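Apical membrane antigen AMA1 (Toxoplasma gondii ME49, PDB 4YIV) takes part in host cell invasion as part of the moving junction, the ring formed between the parasite's apical tip and the host cell membrane. Local coordinates at residues A[68-72]-A[185-189]; A[114-119]-A[166-170]; A[132-137]-A[158-162]. All coordinates share one frame; numbering follows the deposited sequence.

Overall arrangement
Along the chain the contacts lie one within another: 68-72 and 185-189 are outermost, then 114-119 with 166-170, then 132-137 with 158-162. Interactions 2 and 3 form one packed unit, with centres about 8 Å apart. They share a five-stranded antiparallel sheet in which strands 159-162 and 167-170 are neighbours. A disulfide, Cys-136 SG to Cys-168 SG at 2.1 Å, ties helix 132-141 to strand 167-170. This helix-on-sheet unit is consistent with a PAN-type domain. Interaction 1 is a separate loop contact, its centre about 28 Å from that of interaction 2 and about 29 Å from that of interaction 3.

Interaction 1 (A[68-72]-A[185-189]); sequences LQQPD and SVKGE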
loop_
_atom_site.group_PDB
_atom_site.type_symbol
_atom_site.label_atom_id
_atom_site.label_comp_id
_atom_site.label_asym_id
_atom_site.label_seq_id
_atom_site.Cartn_x
_atom_site.Cartn_y
_atom_site.Cartn_z
ATOM N N LEU A 68 9.860 4.416 14.108
ATOM C CA LEU A 68 10.161 3.892 15.443
ATOM C C LEU A 68 10.236 5.015 16.473
ATOM O O LEU A 68 10.397 6.175 16.118
ATOM C CB LEU A 68 11.479 3.119 15.438
ATOM C CG LEU A 68 11.698 2.099 14.326
ATOM C CD1 LEU A 68 12.914 1.265 14.663
ATOM C CD2 LEU A 68 10.490 1.220 14.128
ATOM N N GLN A 69 10.132 4.666 17.750
ATOM C CA GLN A 69 10.221 5.675 18.826
ATOM C C GLN A 69 11.292 5.283 19.863
ATOM O O GLN A 69 11.028 5.220 21.070
ATOM C CB GLN A 69 8.852 5.855 19.493
ATOM C CG GLN A 69 7.737 6.488 18.595
ATOM C CD GLN A 69 8.014 7.933 18.196
ATOM O OE1 GLN A 69 8.684 8.689 18.912
ATOM N NE2 GLN A 69 7.493 8.323 17.040
ATOM N N GLN A 70 12.475 4.933 19.369
ATOM C CA GLN A 70 13.610 4.625 20.221
ATOM C C GLN A 70 14.159 5.939 20.781
ATOM O O GLN A 70 13.891 6.996 20.219
ATOM C CB GLN A 70 14.713 3.907 19.433
ATOM C CG GLN A 70 14.333 2.450 19.001
ATOM C CD GLN A 70 15.276 1.899 17.960
ATOM O OE1 GLN A 70 15.830 2.651 17.164
ATOM N NE2 GLN A 70 15.484 0.588 17.974
ATOM N N PRO A 71 14.947 5.863 21.859
ATOM C CA PRO A 71 15.669 7.037 22.365
ATOM C C PRO A 71 16.484 7.685 21.264
ATOM O O PRO A 71 17.069 6.960 20.447
ATOM C CB PRO A 71 16.595 6.455 23.442
ATOM C CG PRO A 71 15.911 5.219 23.900
ATOM C CD PRO A 71 15.226 4.659 22.663
ATOM N N ASP A 72 16.560 9.015 21.261
ATOM C CA ASP A 72 17.320 9.732 20.232
ATOM C C ASP A 72 18.770 9.895 20.621
ATOM O O ASP A 72 19.220 10.999 20.946
ATOM C CB ASP A 72 16.724 11.110 19.966
ATOM C CG ASP A 72 15.357 11.042 19.323
ATOM O OD1 ASP A 72 15.126 10.128 18.493
ATOM O OD2 ASP A 72 14.510 11.905 19.651
ATOM N N SER A 185 7.553 1.671 24.916
ATOM C CA SER A 185 8.122 2.949 25.332
ATOM C C SER A 185 8.323 3.942 24.211
ATOM O O SER A 185 8.613 3.586 23.058
ATOM C CB SER A 185 9.474 2.739 26.025
ATOM O OG SER A 185 10.409 2.076 25.190
ATOM N N VAL A 186 8.172 5.211 24.569
ATOM C CA VAL A 186 8.490 6.315 23.663
ATOM C C VAL A 186 9.684 7.077 24.146
ATOM O O VAL A 186 9.650 7.609 25.259
ATOM C CB VAL A 186 7.306 7.287 23.535
ATOM C CG1 VAL A 186 7.707 8.514 22.697
ATOM C CG2 VAL A 186 6.148 6.574 22.925
ATOM N N LYS A 187 10.710 7.137 23.294
ATOM C CA LYS A 187 12.053 7.669 23.613
ATOM C C LYS A 187 12.566 7.210 24.979
ATOM O O LYS A 187 13.091 7.996 25.766
ATOM C CB LYS A 187 12.052 9.196 23.519
ATOM C CG LYS A 187 11.406 9.670 22.251
ATOM C CD LYS A 187 12.210 10.725 21.522
ATOM C CE LYS A 187 11.698 10.894 20.070
ATOM N NZ LYS A 187 12.076 9.716 19.164
ATOM N N GLY A 188 12.384 5.926 25.256
ATOM C CA GLY A 188 12.950 5.301 26.439
ATOM C C GLY A 188 12.081 5.294 27.687
ATOM O O GLY A 188 12.487 4.730 28.691
ATOM N N GLU A 189 10.904 5.918 27.625
ATOM C CA GLU A 189 9.972 5.955 28.752
ATOM C C GLU A 189 8.658 5.210 28.459
ATOM O O GLU A 189 7.986 5.534 27.473
ATOM C CB GLU A 189 9.652 7.406 29.090
ATOM C CG GLU A 189 10.881 8.296 29.243
ATOM C CD GLU A 189 10.986 8.877 30.641
ATOM O OE1 GLU A 189 10.734 8.135 31.620
ATOM O OE2 GLU A 189 11.303 10.081 30.758
HETATM O O HOH W 1 11.723 3.922 23.460
#
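The backbones meet where the CA atoms of Pro-71 and Lys-187 lie 3.9 Å apart and Lys-187 N donates to Gln-69 O at 3.0 Å. Segment 185-189 holds a type I' beta turn from Val-186 to Glu-189. Backbone bonds in both directions between those two residues close it. Lys-187 and Gly-188 form its corners, both with positive phi. The turn packs against the loop that follows strand 65-68.

Gln-69 O takes two bonds. Lys-187 N sits above its carbonyl plane, and water 1 donates to it at 2.8 Å. The same water donates to Ser-185 OG and accepts from Gly-188 N, so three bonds place it between turn and loop. Pro-71 rests its CG on Gly-188 N, 3.8 Å away.

The Lys-187 side chain starts off away from the loop and then curls back. Bends at chi2 (-133°) and chi4 (-73°) bring its amine over residues 69-72. There NZ makes a salt bridge to Asp-72 OD1 at 3.1 Å. It meets that oxygen on the syn side, but 33° out of the carboxylate plane. A weak hydrogen bond links NZ to Gln-70 O. The Gln-70 side chain itself turns the other way, and its amide nitrogen bonds to Gly-99 O and Leu-97 O. Gln-69 OE1 stands nearby, 3.6 Å from Lys-187 NZ.

Interaction 2 (A[114-119]-A[166-170]); sequences SPFPME and RLCHI. With CD (cadmium ion), chain D.
Glu-119 OE2 is held by two cations: Arg-166 NH1 donates to it at 2.7 Å, and the cadmium ion binds it at 2.5 Å. The arginine bond is almost straight (175°) and uses the anti lone pair. It lies in the guanidinium plane, while the carboxylate plane is turned 59° from it. Glu-119 OE1 binds the same cadmium, with water 2 and Glu-122 as further ligands. Arg-166 NH2 has a salt bridge to Asp-132. Met-118 crosses Arg-166 at about a right angle, with CB over one guanidinium face.

The backbones pair as antiparallel strands. Phe-116 and Cys-168 are a hydrogen-bonded pair: Phe-116 N reaches Cys-168 O at 2.8 Å, and Cys-168 N reaches Phe-116 O at 2.9 Å. Pro-117 and Leu-167 form the next, non-hydrogen-bonded pair. Met-118 N then bonds to Arg-166 O as the helix begins.

At the other end, Ile-170 N donates to Ser-114 OG at 2.8 Å. A cis peptide precedes Pro-115, whose CB lies over the His-169 ring, 3.6 Å from its centroid. Asn-102 OD1 bonds both Ser-114 OG and His-169 ND1.

Arg-166 and Leu-167 face Asp-162 in a G1 beta bulge. Strand 116-117 ends the sheet, strand 159-162 flanks 167-170 on its other side, and the Cys-168 disulfide leads to helix 132-141.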
loop_
_atom_site.group_PDB
_atom_site.type_symbol
_atom_site.label_atom_id
_atom_site.label_comp_id
_atom_site.label_asym_id
_atom_site.label_seq_id
_atom_site.Cartn_x
_atom_site.Cartn_y
_atom_site.Cartn_z
ATOM N N SER A 114 19.446 -10.861 4.192
ATOM C CA SER A 114 18.720 -9.601 3.979
ATOM C C SER A 114 19.468 -8.370 4.485
ATOM O O SER A 114 19.950 -8.385 5.600
ATOM C CB SER A 114 17.362 -9.693 4.690
ATOM O OG SER A 114 16.600 -8.515 4.498
ATOM N N PRO A 115 19.497 -7.267 3.713
ATOM C CA PRO A 115 18.816 -7.101 2.422
ATOM C C PRO A 115 19.529 -7.858 1.314
ATOM O O PRO A 115 20.732 -8.142 1.403
ATOM C CB PRO A 115 18.855 -5.593 2.185
ATOM C CG PRO A 115 20.023 -5.121 2.962
ATOM C CD PRO A 115 20.111 -6.012 4.161
ATOM N N PHE A 116 18.782 -8.229 0.296
ATOM C CA PHE A 116 19.337 -9.076 -0.744
ATOM C C PHE A 116 19.376 -8.257 -2.028
ATOM O O PHE A 116 18.407 -7.561 -2.346
ATOM C CB PHE A 116 18.528 -10.344 -0.921
ATOM C CG PHE A 116 19.267 -11.415 -1.681
ATOM C CD1 PHE A 116 20.187 -12.241 -1.034
ATOM C CD2 PHE A 116 19.064 -11.578 -3.037
ATOM C CE1 PHE A 116 20.886 -13.218 -1.733
ATOM C CE2 PHE A 116 19.745 -12.572 -3.748
ATOM C CZ PHE A 116 20.656 -13.391 -3.092
ATOM N N PRO A 117 20.505 -8.302 -2.759
ATOM C CA PRO A 117 20.612 -7.410 -3.917
ATOM C C PRO A 117 19.794 -7.886 -5.113
ATOM O O PRO A 117 19.845 -9.063 -5.468
ATOM C CB PRO A 117 22.107 -7.437 -4.232
ATOM C CG PRO A 117 22.524 -8.807 -3.815
ATOM C CD PRO A 117 21.716 -9.127 -2.590
ATOM N N MET A 118 19.067 -6.968 -5.732
ATOM C CA MET A 118 18.208 -7.294 -6.859
ATOM C C MET A 118 19.007 -7.917 -8.028
ATOM O O MET A 118 18.486 -8.736 -8.801
ATOM C CB MET A 118 17.503 -6.046 -7.322
ATOM C CG MET A 118 16.566 -6.255 -8.499
ATOM S SD MET A 118 15.262 -7.524 -8.211
ATOM C CE MET A 118 14.504 -6.875 -6.711
ATOM N N GLU A 119 20.283 -7.553 -8.154
ATOM C CA GLU A 119 21.079 -8.074 -9.262
ATOM C C GLU A 119 21.165 -9.579 -9.206
ATOM O O GLU A 119 21.138 -10.251 -10.232
ATOM C CB GLU A 119 22.488 -7.450 -9.254
ATOM C CG GLU A 119 22.522 -6.099 -9.870
ATOM C CD GLU A 119 22.232 -6.131 -11.356
ATOM O OE1 GLU A 119 22.936 -6.914 -12.049
ATOM O OE2 GLU A 119 21.291 -5.402 -11.800
ATOM N N ARG A 166 17.956 -0.670 -4.793
ATOM C CA ARG A 166 17.635 -1.981 -5.353
ATOM C C ARG A 166 18.023 -3.108 -4.428
ATOM O O ARG A 166 18.765 -4.025 -4.818
ATOM C CB ARG A 166 18.301 -2.176 -6.735
ATOM C CG ARG A 166 17.691 -1.317 -7.772
ATOM C CD ARG A 166 18.333 -1.533 -9.135
ATOM N NE ARG A 166 17.819 -2.696 -9.848
ATOM C CZ ARG A 166 18.568 -3.616 -10.459
ATOM N NH1 ARG A 166 19.895 -3.538 -10.443
ATOM N NH2 ARG A 166 17.987 -4.631 -11.098
ATOM N N LEU A 167 17.478 -3.035 -3.205
ATOM C CA LEU A 167 17.702 -4.011 -2.140
ATOM C C LEU A 167 16.354 -4.528 -1.666
ATOM O O LEU A 167 15.445 -3.733 -1.452
ATOM C CB LEU A 167 18.433 -3.385 -0.950
ATOM C CG LEU A 167 19.882 -3.018 -1.217
ATOM C CD1 LEU A 167 20.447 -2.341 0.010
ATOM C CD2 LEU A 167 20.679 -4.266 -1.587
ATOM N N CYS A 168 16.287 -5.832 -1.447
ATOM C CA CYS A 168 15.087 -6.512 -0.973
ATOM C C CYS A 168 15.271 -6.891 0.503
ATOM O O CYS A 168 16.094 -7.745 0.849
ATOM C CB CYS A 168 14.816 -7.746 -1.830
ATOM S SG CYS A 168 13.200 -8.529 -1.500
ATOM N N HIS A 169 14.543 -6.198 1.367
ATOM C CA HIS A 169 14.538 -6.483 2.805
ATOM C C HIS A 169 13.461 -7.451 3.183
ATOM O O HIS A 169 12.307 -7.208 2.878
ATOM C CB HIS A 169 14.288 -5.204 3.619
ATOM C CG HIS A 169 15.377 -4.186 3.487
ATOM N ND1 HIS A 169 16.456 -4.146 4.343
ATOM C CD2 HIS A 169 15.554 -3.178 2.604
ATOM C CE1 HIS A 169 17.260 -3.163 3.982
ATOM N NE2 HIS A 169 16.740 -2.566 2.929
ATOM N N ILE A 170 13.849 -8.477 3.926
ATOM C CA ILE A 170 12.937 -9.408 4.564
ATOM C C ILE A 170 12.848 -8.982 6.012
ATOM O O ILE A 170 13.872 -8.893 6.673
ATOM C CB ILE A 170 13.433 -10.868 4.491
ATOM C CG1 ILE A 170 13.620 -11.323 3.047
ATOM C CG2 ILE A 170 12.445 -11.792 5.224
ATOM C CD1 ILE A 170 12.432 -11.156 2.194
HETATM CD CD CD D . 21.572 -6.235 -14.097
HETATM O O HOH W 2 19.891 -4.545 -14.673
#

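Interaction 3 (A[132-137]-A[158-162]); sequences DLGRCA and PFVYD
The Phe-159 ring has Ala-137 CA over one face and Leu-133 CD1 at its edge. The Ala-137 CA atom is 4.1 Å from the ring centroid, a CH-pi contact. Ala-137 CB touches the far rim of the same ring, 3.8 Å from Phe-159 CE1. The Tyr-161 ring lies under the first turn of the helix, with Asp-132 O and Leu-133 CA over one face. Cys-136 CB and Leu-133 CD1 approach that ring obliquely.

This is helix-on-sheet packing. Helix 132-137 runs nearly antiparallel to strand 159-162, at 151°, with their axes 8.7 Å apart. Phe-159 and Tyr-161 point toward the helix, and Val-160 between them points away, next to Tyr-212 of strand 210-213.

Cys-136 SG, disulfide-bonded to Cys-168 of the neighbouring strand, lies beside both rings. It is anti to the backbone N (chi1 177°), which carries it down to the strand. There SG lies 3.5 Å from Phe-159 CD2 and makes oblique sulfur-aromatic contacts with both rings. Leu-133 bridges the rings from another side: its CD1 is 3.7 Å from Tyr-161 CB and 4.1 Å from Phe-159 CE2. Phe-159 has CG between its backbone N and carbonyl carbon (chi1 70°), and this sets the ring beneath Ala-137. Met-118 of helix 118-122 also packs on Tyr-161 and Cys-136.

At the start of the helix, Asp-132 CB rests 3.6 Å from Tyr-161 OH. Its OD1 forms a salt bridge with Arg-135 NH1 (the hydrogen bond is weak), and OD2 one with Arg-166 NH2.

No hydrogen bond joins helix and strand. The contact therefore rests on apolar, CH-pi and sulfur-aromatic packing, with the Cys-136 disulfide fastening the helix to the next strand. The Tyr-161 hydroxyl is buried with no polar partner in the model, which is probably unfavourable.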
loop_
_atom_site.group_PDB
_atom_site.type_symbol
_atom_site.label_atom_id
_atom_site.label_comp_id
_atom_site.label_asym_id
_atom_site.label_seq_id
_atom_site.Cartn_x
_atom_site.Cartn_y
_atom_site.Cartn_z
ATOM N N ASP A 132 11.263 -5.772 -11.134
ATOM C CA ASP A 132 12.193 -5.852 -10.016
ATOM C C ASP A 132 11.367 -5.923 -8.739
ATOM O O ASP A 132 11.695 -6.697 -7.839
ATOM C CB ASP A 132 13.159 -4.656 -9.981
ATOM C CG ASP A 132 14.332 -4.817 -10.984
ATOM O OD1 ASP A 132 14.523 -5.928 -11.523
ATOM O OD2 ASP A 132 15.056 -3.833 -11.245
ATOM N N LEU A 133 10.296 -5.129 -8.659
ATOM C CA LEU A 133 9.458 -5.174 -7.453
ATOM C C LEU A 133 8.887 -6.585 -7.261
ATOM O O LEU A 133 8.875 -7.153 -6.153
ATOM C CB LEU A 133 8.338 -4.148 -7.535
ATOM C CG LEU A 133 7.350 -4.179 -6.333
ATOM C CD1 LEU A 133 8.056 -4.030 -4.990
ATOM C CD2 LEU A 133 6.301 -3.058 -6.461
ATOM N N GLY A 134 8.421 -7.172 -8.355
ATOM C CA GLY A 134 7.959 -8.545 -8.315
ATOM C C GLY A 134 8.996 -9.567 -7.917
ATOM O O GLY A 134 8.654 -10.543 -7.262
ATOM N N ARG A 135 10.256 -9.362 -8.313
ATOM C CA ARG A 135 11.331 -10.274 -7.962
ATOM C C ARG A 135 11.564 -10.241 -6.458
ATOM O O ARG A 135 11.842 -11.278 -5.821
ATOM C CB ARG A 135 12.629 -9.906 -8.694
ATOM C CG ARG A 135 12.592 -10.182 -10.203
ATOM C CD ARG A 135 13.939 -9.891 -10.904
ATOM N NE ARG A 135 13.734 -10.227 -12.314
ATOM C CZ ARG A 135 13.381 -9.364 -13.263
ATOM N NH1 ARG A 135 13.294 -8.052 -13.014
ATOM N NH2 ARG A 135 13.141 -9.826 -14.495
ATOM N N CYS A 136 11.408 -9.063 -5.880
ATOM C CA CYS A 136 11.585 -8.940 -4.425
ATOM C C CYS A 136 10.445 -9.680 -3.705
ATOM O O CYS A 136 10.675 -10.485 -2.788
ATOM C CB CYS A 136 11.656 -7.474 -4.025
ATOM S SG CYS A 136 11.805 -7.162 -2.227
ATOM N N ALA A 137 9.228 -9.403 -4.123
ATOM C CA ALA A 137 8.061 -10.080 -3.558
ATOM C C ALA A 137 8.146 -11.611 -3.695
ATOM O O ALA A 137 7.777 -12.357 -2.777
ATOM C CB ALA A 137 6.817 -9.559 -4.220
ATOM N N PRO A 158 6.998 -10.390 5.839
ATOM C CA PRO A 158 6.778 -9.305 4.884
ATOM C C PRO A 158 8.112 -8.733 4.381
ATOM O O PRO A 158 9.196 -9.071 4.897
ATOM C CB PRO A 158 5.954 -8.299 5.689
ATOM C CG PRO A 158 6.462 -8.475 7.103
ATOM C CD PRO A 158 6.713 -9.965 7.229
ATOM N N PHE A 159 8.047 -7.926 3.334
ATOM C CA PHE A 159 9.253 -7.385 2.737
ATOM C C PHE A 159 9.152 -5.879 2.598
ATOM O O PHE A 159 8.060 -5.318 2.588
ATOM C CB PHE A 159 9.534 -7.999 1.324
ATOM C CG PHE A 159 8.559 -7.566 0.277
ATOM C CD1 PHE A 159 7.389 -8.265 0.083
ATOM C CD2 PHE A 159 8.794 -6.435 -0.506
ATOM C CE1 PHE A 159 6.459 -7.871 -0.865
ATOM C CE2 PHE A 159 7.862 -6.030 -1.467
ATOM C CZ PHE A 159 6.679 -6.770 -1.645
ATOM N N VAL A 160 10.315 -5.252 2.421
ATOM C CA VAL A 160 10.370 -3.882 1.933
ATOM C C VAL A 160 11.333 -3.862 0.750
ATOM O O VAL A 160 12.499 -4.297 0.853
ATOM C CB VAL A 160 10.826 -2.857 3.033
ATOM C CG1 VAL A 160 11.096 -1.490 2.412
ATOM C CG2 VAL A 160 9.758 -2.740 4.136
ATOM N N TYR A 161 10.836 -3.357 -0.367
ATOM C CA TYR A 161 11.705 -3.111 -1.524
ATOM C C TYR A 161 12.195 -1.666 -1.465
ATOM O O TYR A 161 11.403 -0.710 -1.449
ATOM C CB TYR A 161 10.987 -3.397 -2.853
ATOM C CG TYR A 161 11.941 -3.298 -4.050
ATOM C CD1 TYR A 161 13.106 -4.035 -4.070
ATOM C CD2 TYR A 161 11.700 -2.418 -5.106
ATOM C CE1 TYR A 161 14.008 -3.928 -5.112
ATOM C CE2 TYR A 161 12.616 -2.306 -6.174
ATOM C CZ TYR A 161 13.754 -3.066 -6.161
ATOM O OH TYR A 161 14.685 -2.984 -7.189
ATOM N N ASP A 162 13.520 -1.525 -1.437
ATOM C CA ASP A 162 14.177 -0.234 -1.500
ATOM C C ASP A 162 14.512 -0.063 -2.963
ATOM O O ASP A 162 15.438 -0.716 -3.455
ATOM C CB ASP A 162 15.436 -0.195 -0.616
ATOM C CG ASP A 162 16.171 1.161 -0.669
ATOM O OD1 ASP A 162 16.004 1.919 -1.675
ATOM O OD2 ASP A 162 16.932 1.443 0.300
#